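Local atomic coordinates of twin-arginine translocation pathway signal (Rhodoferax ferrireducens, PDB entry 5IM2), a protein that probably serves as the extracytoplasmic solute-binding component of a TRAP transporter, and copurifies with bound benzoate. Residues 54-59 / 95-100; 50-55 / 84-89. One frame throughout, in Å; residues are numbered along the deposited sequence.

Contact 1 of 2, residues 54-59 / 95-100. With BEZ (benzoic acid), chain B.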
loop_
_atom_site.group_PDB
_atom_site.type_symbol
_atom_site.label_atom_id
_atom_site.label_comp_id
_atom_site.label_asym_id
_atom_site.label_seq_id
_atom_site.Cartn_x
_atom_site.Cartn_y
_atom_site.Cartn_z
ATOM N N HIS A 54 -14.775 2.820 6.762
ATOM C CA HIS A 54 -14.975 1.724 5.819
ATOM C C HIS A 54 -13.658 1.335 5.166
ATOM O O HIS A 54 -12.892 2.209 4.753
ATOM C CB HIS A 54 -15.985 2.128 4.699
ATOM C CG HIS A 54 -16.630 0.990 3.972
ATOM N ND1 HIS A 54 -17.204 1.162 2.731
ATOM C CD2 HIS A 54 -16.870 -0.299 4.316
ATOM C CE1 HIS A 54 -17.721 0.019 2.317
ATOM N NE2 HIS A 54 -17.526 -0.886 3.259
ATOM N N THR A 55 -13.430 0.031 5.003
ATOM C CA THR A 55 -12.260 -0.439 4.265
ATOM C C THR A 55 -12.509 -1.849 3.758
ATOM O O THR A 55 -13.556 -2.456 4.013
ATOM C CB THR A 55 -11.005 -0.376 5.157
ATOM O OG1 THR A 55 -9.830 -0.701 4.406
ATOM C CG2 THR A 55 -11.108 -1.332 6.333
ATOM N N PHE A 56 -11.520 -2.381 3.041
ATOM C CA PHE A 56 -11.647 -3.655 2.341
ATOM C C PHE A 56 -10.941 -4.801 3.067
ATOM O O PHE A 56 -11.076 -5.970 2.660
ATOM C CB PHE A 56 -11.099 -3.503 0.899
ATOM C CG PHE A 56 -9.615 -3.205 0.850
ATOM C CD1 PHE A 56 -8.686 -4.230 0.801
ATOM C CD2 PHE A 56 -9.141 -1.905 0.848
ATOM C CE1 PHE A 56 -7.331 -3.962 0.779
ATOM C CE2 PHE A 56 -7.776 -1.639 0.829
ATOM C CZ PHE A 56 -6.877 -2.674 0.777
ATOM N N MET A 57 -10.236 -4.501 4.169
ATOM C CA MET A 57 -9.509 -5.510 4.918
ATOM C C MET A 57 -10.470 -6.431 5.654
ATOM O O MET A 57 -11.533 -6.013 6.119
ATOM C CB MET A 57 -8.574 -4.851 5.935
ATOM C CG MET A 57 -7.493 -3.967 5.322
ATOM S SD MET A 57 -6.489 -4.797 4.066
ATOM C CE MET A 57 -5.666 -6.064 5.045
ATOM N N ALA A 58 -10.074 -7.693 5.754
ATOM C CA ALA A 58 -10.768 -8.639 6.607
ATOM C C ALA A 58 -10.548 -8.274 8.068
ATOM O O ALA A 58 -9.466 -7.814 8.435
ATOM C CB ALA A 58 -10.247 -10.044 6.366
ATOM N N PRO A 59 -11.531 -8.511 8.940
ATOM C CA PRO A 59 -11.308 -8.181 10.359
ATOM C C PRO A 59 -10.174 -8.964 11.018
ATOM O O PRO A 59 -9.534 -8.444 11.940
ATOM C CB PRO A 59 -12.662 -8.488 11.016
ATOM C CG PRO A 59 -13.357 -9.385 10.094
ATOM C CD PRO A 59 -12.876 -9.040 8.701
ATOM N N GLY A 95 -19.929 -2.058 -2.348
ATOM C CA GLY A 95 -19.033 -1.467 -3.317
ATOM C C GLY A 95 -17.747 -2.248 -3.469
ATOM O O GLY A 95 -17.415 -3.146 -2.692
ATOM N N SER A 96 -16.992 -1.857 -4.504
ATOM C CA SER A 96 -15.654 -2.367 -4.765
ATOM C C SER A 96 -14.613 -1.576 -3.984
ATOM O O SER A 96 -14.819 -0.407 -3.639
ATOM C CB SER A 96 -15.326 -2.248 -6.249
ATOM O OG SER A 96 -15.117 -0.877 -6.545
ATOM N N PRO A 97 -13.438 -2.145 -3.738
ATOM C CA PRO A 97 -12.409 -1.348 -3.055
ATOM C C PRO A 97 -12.039 -0.069 -3.792
ATOM O O PRO A 97 -11.737 0.951 -3.151
ATOM C CB PRO A 97 -11.225 -2.324 -2.948
ATOM C CG PRO A 97 -11.889 -3.693 -2.920
ATOM C CD PRO A 97 -13.059 -3.570 -3.855
ATOM N N ALA A 98 -12.051 -0.093 -5.131
ATOM C CA ALA A 98 -11.771 1.102 -5.907
ATOM C C ALA A 98 -12.717 2.250 -5.590
ATOM O O ALA A 98 -12.374 3.410 -5.859
ATOM C CB ALA A 98 -11.858 0.778 -7.391
ATOM N N GLN A 99 -13.908 1.962 -5.064
ATOM C CA GLN A 99 -14.909 2.983 -4.755
ATOM C C GLN A 99 -14.752 3.616 -3.370
ATOM O O GLN A 99 -15.457 4.589 -3.079
ATOM C CB GLN A 99 -16.311 2.378 -4.915
ATOM C CG GLN A 99 -16.650 2.033 -6.408
ATOM C CD GLN A 99 -17.687 0.895 -6.570
ATOM O OE1 GLN A 99 -18.420 0.558 -5.637
ATOM N NE2 GLN A 99 -17.745 0.307 -7.771
ATOM N N LEU A 100 -13.834 3.122 -2.529
ATOM C CA LEU A 100 -13.715 3.631 -1.156
ATOM C C LEU A 100 -13.462 5.126 -1.130
ATOM O O LEU A 100 -14.149 5.874 -0.416
ATOM C CB LEU A 100 -12.610 2.889 -0.403
ATOM C CG LEU A 100 -13.028 1.515 0.132
ATOM C CD1 LEU A 100 -11.799 0.715 0.508
ATOM C CD2 LEU A 100 -14.020 1.567 1.304
HETATM C C BEZ B . -2.541 -5.212 -1.919
HETATM O O1 BEZ B . -1.519 -5.649 -2.522
HETATM O O2 BEZ B . -3.582 -4.965 -2.573
HETATM C C1 BEZ B . -2.513 -5.026 -0.431
HETATM C C2 BEZ B . -3.635 -4.529 0.225
HETATM C C3 BEZ B . -3.596 -4.395 1.614
HETATM C C4 BEZ B . -2.447 -4.730 2.308
HETATM C C5 BEZ B . -1.327 -5.199 1.649
HETATM C C6 BEZ B . -1.361 -5.349 0.259
#
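Phe56 carries its ring between its own backbone N and carbonyl carbon (chi1 65°), and Leu100 has CG anti to its carbonyl carbon (chi1 -80°); these two torsions bring the methyl CD1 of Leu100 to the rim of the phenyl ring. The two side chains cross at about a right angle, and CD1 lies near the ring plane, 3.7 Å from Phe56 CD2. The same methyl packs on the backbone of the strand, with Leu100 CD1 4.0 Å from Thr55 CA. The other branch of the leucine serves a different residue: Leu100 CD2 approaches the His54 ring obliquely and comes within 3.5 Å of His54 ND1. That nitrogen has its polar partner in Gln103 OE1, a hydrogen bond to helix 100-106, so the leucine methyl packs beside a ring already tied to the helix that Leu100 begins. Pro97 adds to the apolar surface, its CG 3.9 Å from Phe56 CB. In the periplasmic binding protein fold of the DctP family, ligands bind in a cleft between two domains, and here the chain leaving strand 49-55 delivers Phe56 and Met57 to the benzoate pocket. Phe56 presents its edge to the ligand, CZ lying 3.8 Å from C2 of the benzoic acid, while Met57 sets SD 3.8 Å from ligand C3. With Phe56 cut back to an alanine, Leu100 CD1 would probably lose its aromatic neighbour and a gap would open between this leucine and the benzoate ring. Hydrogen bonds to the ligand come from outside the two segments, from Arg192 NH2 and Tyr118 OH, and the Tyr118 ring meets that of Phe56 with the planes about 60° apart.

Contact 2 of 2, residues 50-55 / 84-89; sequences TLKFHT and QFEAYP
Tyr88 N donates to Phe53 O at 2.7 Å, the shortest of five backbone hydrogen bonds between these strands, although its N-H...O angle of 139° is well short of straight. The bond from Phe53 N to Glu86 O, 2.9 Å long, is straighter at 164°. At the far end Thr55 N reaches Tyr88 O over 3.1 Å, and the same carbonyl lies 3.3 Å from His54 CD2, at the edge of the imidazole and in its plane. Leu51 and Phe85 point the same way and run side by side, with Leu51 CB 3.8 Å from Phe85 CD2; they share their face of the sheet with Phe53 and Ala87, and helix 62-78 covers it through Met72 on Phe85, Trp64 on Ala87 and the rings of His68 and Phe53 meeting edge-to-face. On the other face Thr50 has CG2 anti to its backbone N, which directs this methyl toward the neighbouring strand, 3.6 Å from Glu86 CG. Lys52 runs alongside Glu86, but its NZ stays 5.3 Å from Glu86 OE1, so the opposite charges are near without being in contact. The register, from Thr50 beside Gln84 to His54 beside Tyr88, is parallel with a 26° angle between strand directions, as expected for the two strands of a beta-alpha-beta crossover, here joined by helix 62-78.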
loop_
_atom_site.group_PDB
_atom_site.type_symbol
_atom_site.label_atom_id
_atom_site.label_comp_id
_atom_site.label_asym_id
_atom_site.label_seq_id
_atom_site.Cartn_x
_atom_site.Cartn_y
_atom_site.Cartn_z
ATOM N N THR A 50 -20.313 10.351 15.934
ATOM C CA THR A 50 -20.046 8.993 15.490
ATOM C C THR A 50 -19.617 9.057 14.033
ATOM O O THR A 50 -20.363 9.546 13.182
ATOM C CB THR A 50 -21.276 8.109 15.687
ATOM O OG1 THR A 50 -21.747 8.269 17.028
ATOM C CG2 THR A 50 -20.952 6.635 15.457
ATOM N N LEU A 51 -18.414 8.579 13.757
ATOM C CA LEU A 51 -17.849 8.591 12.418
ATOM C C LEU A 51 -17.898 7.190 11.832
ATOM O O LEU A 51 -17.553 6.215 12.506
ATOM C CB LEU A 51 -16.400 9.090 12.450
ATOM C CG LEU A 51 -16.192 10.482 13.037
ATOM C CD1 LEU A 51 -14.712 10.767 13.168
ATOM C CD2 LEU A 51 -16.872 11.564 12.220
ATOM N N LYS A 52 -18.298 7.095 10.562
ATOM C CA LYS A 52 -18.306 5.828 9.847
ATOM C C LYS A 52 -16.967 5.602 9.158
ATOM O O LYS A 52 -16.517 6.444 8.370
ATOM C CB LYS A 52 -19.429 5.798 8.819
ATOM C CG LYS A 52 -20.791 5.872 9.446
ATOM C CD LYS A 52 -21.873 5.749 8.361
ATOM C CE LYS A 52 -23.248 6.099 8.893
ATOM N NZ LYS A 52 -23.850 7.185 8.073
ATOM N N PHE A 53 -16.358 4.454 9.442
ATOM C CA PHE A 53 -15.065 4.034 8.887
ATOM C C PHE A 53 -15.288 2.803 8.004
ATOM O O PHE A 53 -15.953 1.856 8.429
ATOM C CB PHE A 53 -14.108 3.718 10.038
ATOM C CG PHE A 53 -12.710 3.331 9.623
ATOM C CD1 PHE A 53 -12.424 2.059 9.148
ATOM C CD2 PHE A 53 -11.662 4.213 9.807
ATOM C CE1 PHE A 53 -11.141 1.694 8.810
ATOM C CE2 PHE A 53 -10.368 3.853 9.459
ATOM C CZ PHE A 53 -10.117 2.583 8.942
ATOM N N HIS A 54 -14.775 2.820 6.762
ATOM C CA HIS A 54 -14.975 1.724 5.819
ATOM C C HIS A 54 -13.658 1.335 5.166
ATOM O O HIS A 54 -12.892 2.209 4.753
ATOM C CB HIS A 54 -15.985 2.128 4.699
ATOM C CG HIS A 54 -16.630 0.990 3.972
ATOM N ND1 HIS A 54 -17.204 1.162 2.731
ATOM C CD2 HIS A 54 -16.870 -0.299 4.316
ATOM C CE1 HIS A 54 -17.721 0.019 2.317
ATOM N NE2 HIS A 54 -17.526 -0.886 3.259
ATOM N N THR A 55 -13.430 0.031 5.003
ATOM C CA THR A 55 -12.260 -0.439 4.265
ATOM C C THR A 55 -12.509 -1.849 3.758
ATOM O O THR A 55 -13.556 -2.456 4.013
ATOM C CB THR A 55 -11.005 -0.376 5.157
ATOM O OG1 THR A 55 -9.830 -0.701 4.406
ATOM C CG2 THR A 55 -11.108 -1.332 6.333
ATOM N N GLN A 84 -16.754 8.574 18.574
ATOM C CA GLN A 84 -17.031 7.154 18.468
ATOM C C GLN A 84 -17.069 6.771 16.994
ATOM O O GLN A 84 -17.325 7.608 16.131
ATOM C CB GLN A 84 -18.359 6.782 19.126
ATOM C CG GLN A 84 -18.385 7.015 20.643
ATOM C CD GLN A 84 -17.333 6.199 21.370
ATOM O OE1 GLN A 84 -17.029 5.069 20.984
ATOM N NE2 GLN A 84 -16.763 6.774 22.423
ATOM N N PHE A 85 -16.818 5.502 16.710
ATOM C CA PHE A 85 -16.799 5.025 15.335
ATOM C C PHE A 85 -17.787 3.892 15.132
ATOM O O PHE A 85 -17.918 3.005 15.984
ATOM C CB PHE A 85 -15.438 4.539 14.964
ATOM C CG PHE A 85 -14.392 5.617 14.965
ATOM C CD1 PHE A 85 -13.691 5.925 16.129
ATOM C CD2 PHE A 85 -14.104 6.313 13.803
ATOM C CE1 PHE A 85 -12.733 6.893 16.136
ATOM C CE2 PHE A 85 -13.139 7.307 13.801
ATOM C CZ PHE A 85 -12.450 7.595 14.970
ATOM N N GLU A 86 -18.476 3.930 13.990
ATOM C CA GLU A 86 -19.144 2.758 13.431
ATOM C C GLU A 86 -18.237 2.293 12.308
ATOM O O GLU A 86 -18.125 2.964 11.275
ATOM C CB GLU A 86 -20.550 3.065 12.924
ATOM C CG GLU A 86 -21.517 3.348 14.036
ATOM C CD GLU A 86 -22.879 3.703 13.522
ATOM O OE1 GLU A 86 -22.949 4.424 12.500
ATOM O OE2 GLU A 86 -23.870 3.253 14.134
ATOM N N ALA A 87 -17.523 1.203 12.556
ATOM C CA ALA A 87 -16.453 0.757 11.686
ATOM C C ALA A 87 -16.914 -0.450 10.880
ATOM O O ALA A 87 -17.538 -1.357 11.418
ATOM C CB ALA A 87 -15.214 0.398 12.495
ATOM N N TYR A 88 -16.518 -0.492 9.615
ATOM C CA TYR A 88 -16.973 -1.536 8.694
ATOM C C TYR A 88 -15.797 -2.099 7.905
ATOM O O TYR A 88 -15.253 -1.399 7.023
ATOM C CB TYR A 88 -18.033 -0.976 7.768
ATOM C CG TYR A 88 -19.239 -0.501 8.536
ATOM C CD1 TYR A 88 -20.159 -1.406 9.033
ATOM C CD2 TYR A 88 -19.438 0.840 8.789
ATOM C CE1 TYR A 88 -21.270 -0.982 9.739
ATOM C CE2 TYR A 88 -20.554 1.274 9.488
ATOM C CZ TYR A 88 -21.456 0.351 9.974
ATOM O OH TYR A 88 -22.580 0.738 10.692
ATOM N N PRO A 89 -15.329 -3.301 8.220
ATOM C CA PRO A 89 -14.298 -3.947 7.409
ATOM C C PRO A 89 -14.920 -4.669 6.208
ATOM O O PRO A 89 -16.125 -4.689 6.037
ATOM C CB PRO A 89 -13.671 -4.929 8.384
ATOM C CG PRO A 89 -14.854 -5.363 9.245
ATOM C CD PRO A 89 -15.778 -4.167 9.334
#

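How the contacts relate
Strand 49-55 runs through both contacts, which share His54 and Thr55 and have centres about 12 Å apart. Contact 2 lies farther out, its centre about 20 Å from that of the chain against about 13 Å for contact 1, and fixes the strand beside edge strand 83-88. Contact 1 overlaps the last residues of that pairing and carries the chain on toward the benzoate: two of its residues line the pocket, while the shared Thr55 keeps its side chain about 8 Å, nearest atoms, from the ligand. The two also touch directly, with Met57 O 3.3 Å from Pro89 CB, so the loop that follows strand 49-55 packs against Pro89, just beyond the end of strand 83-88.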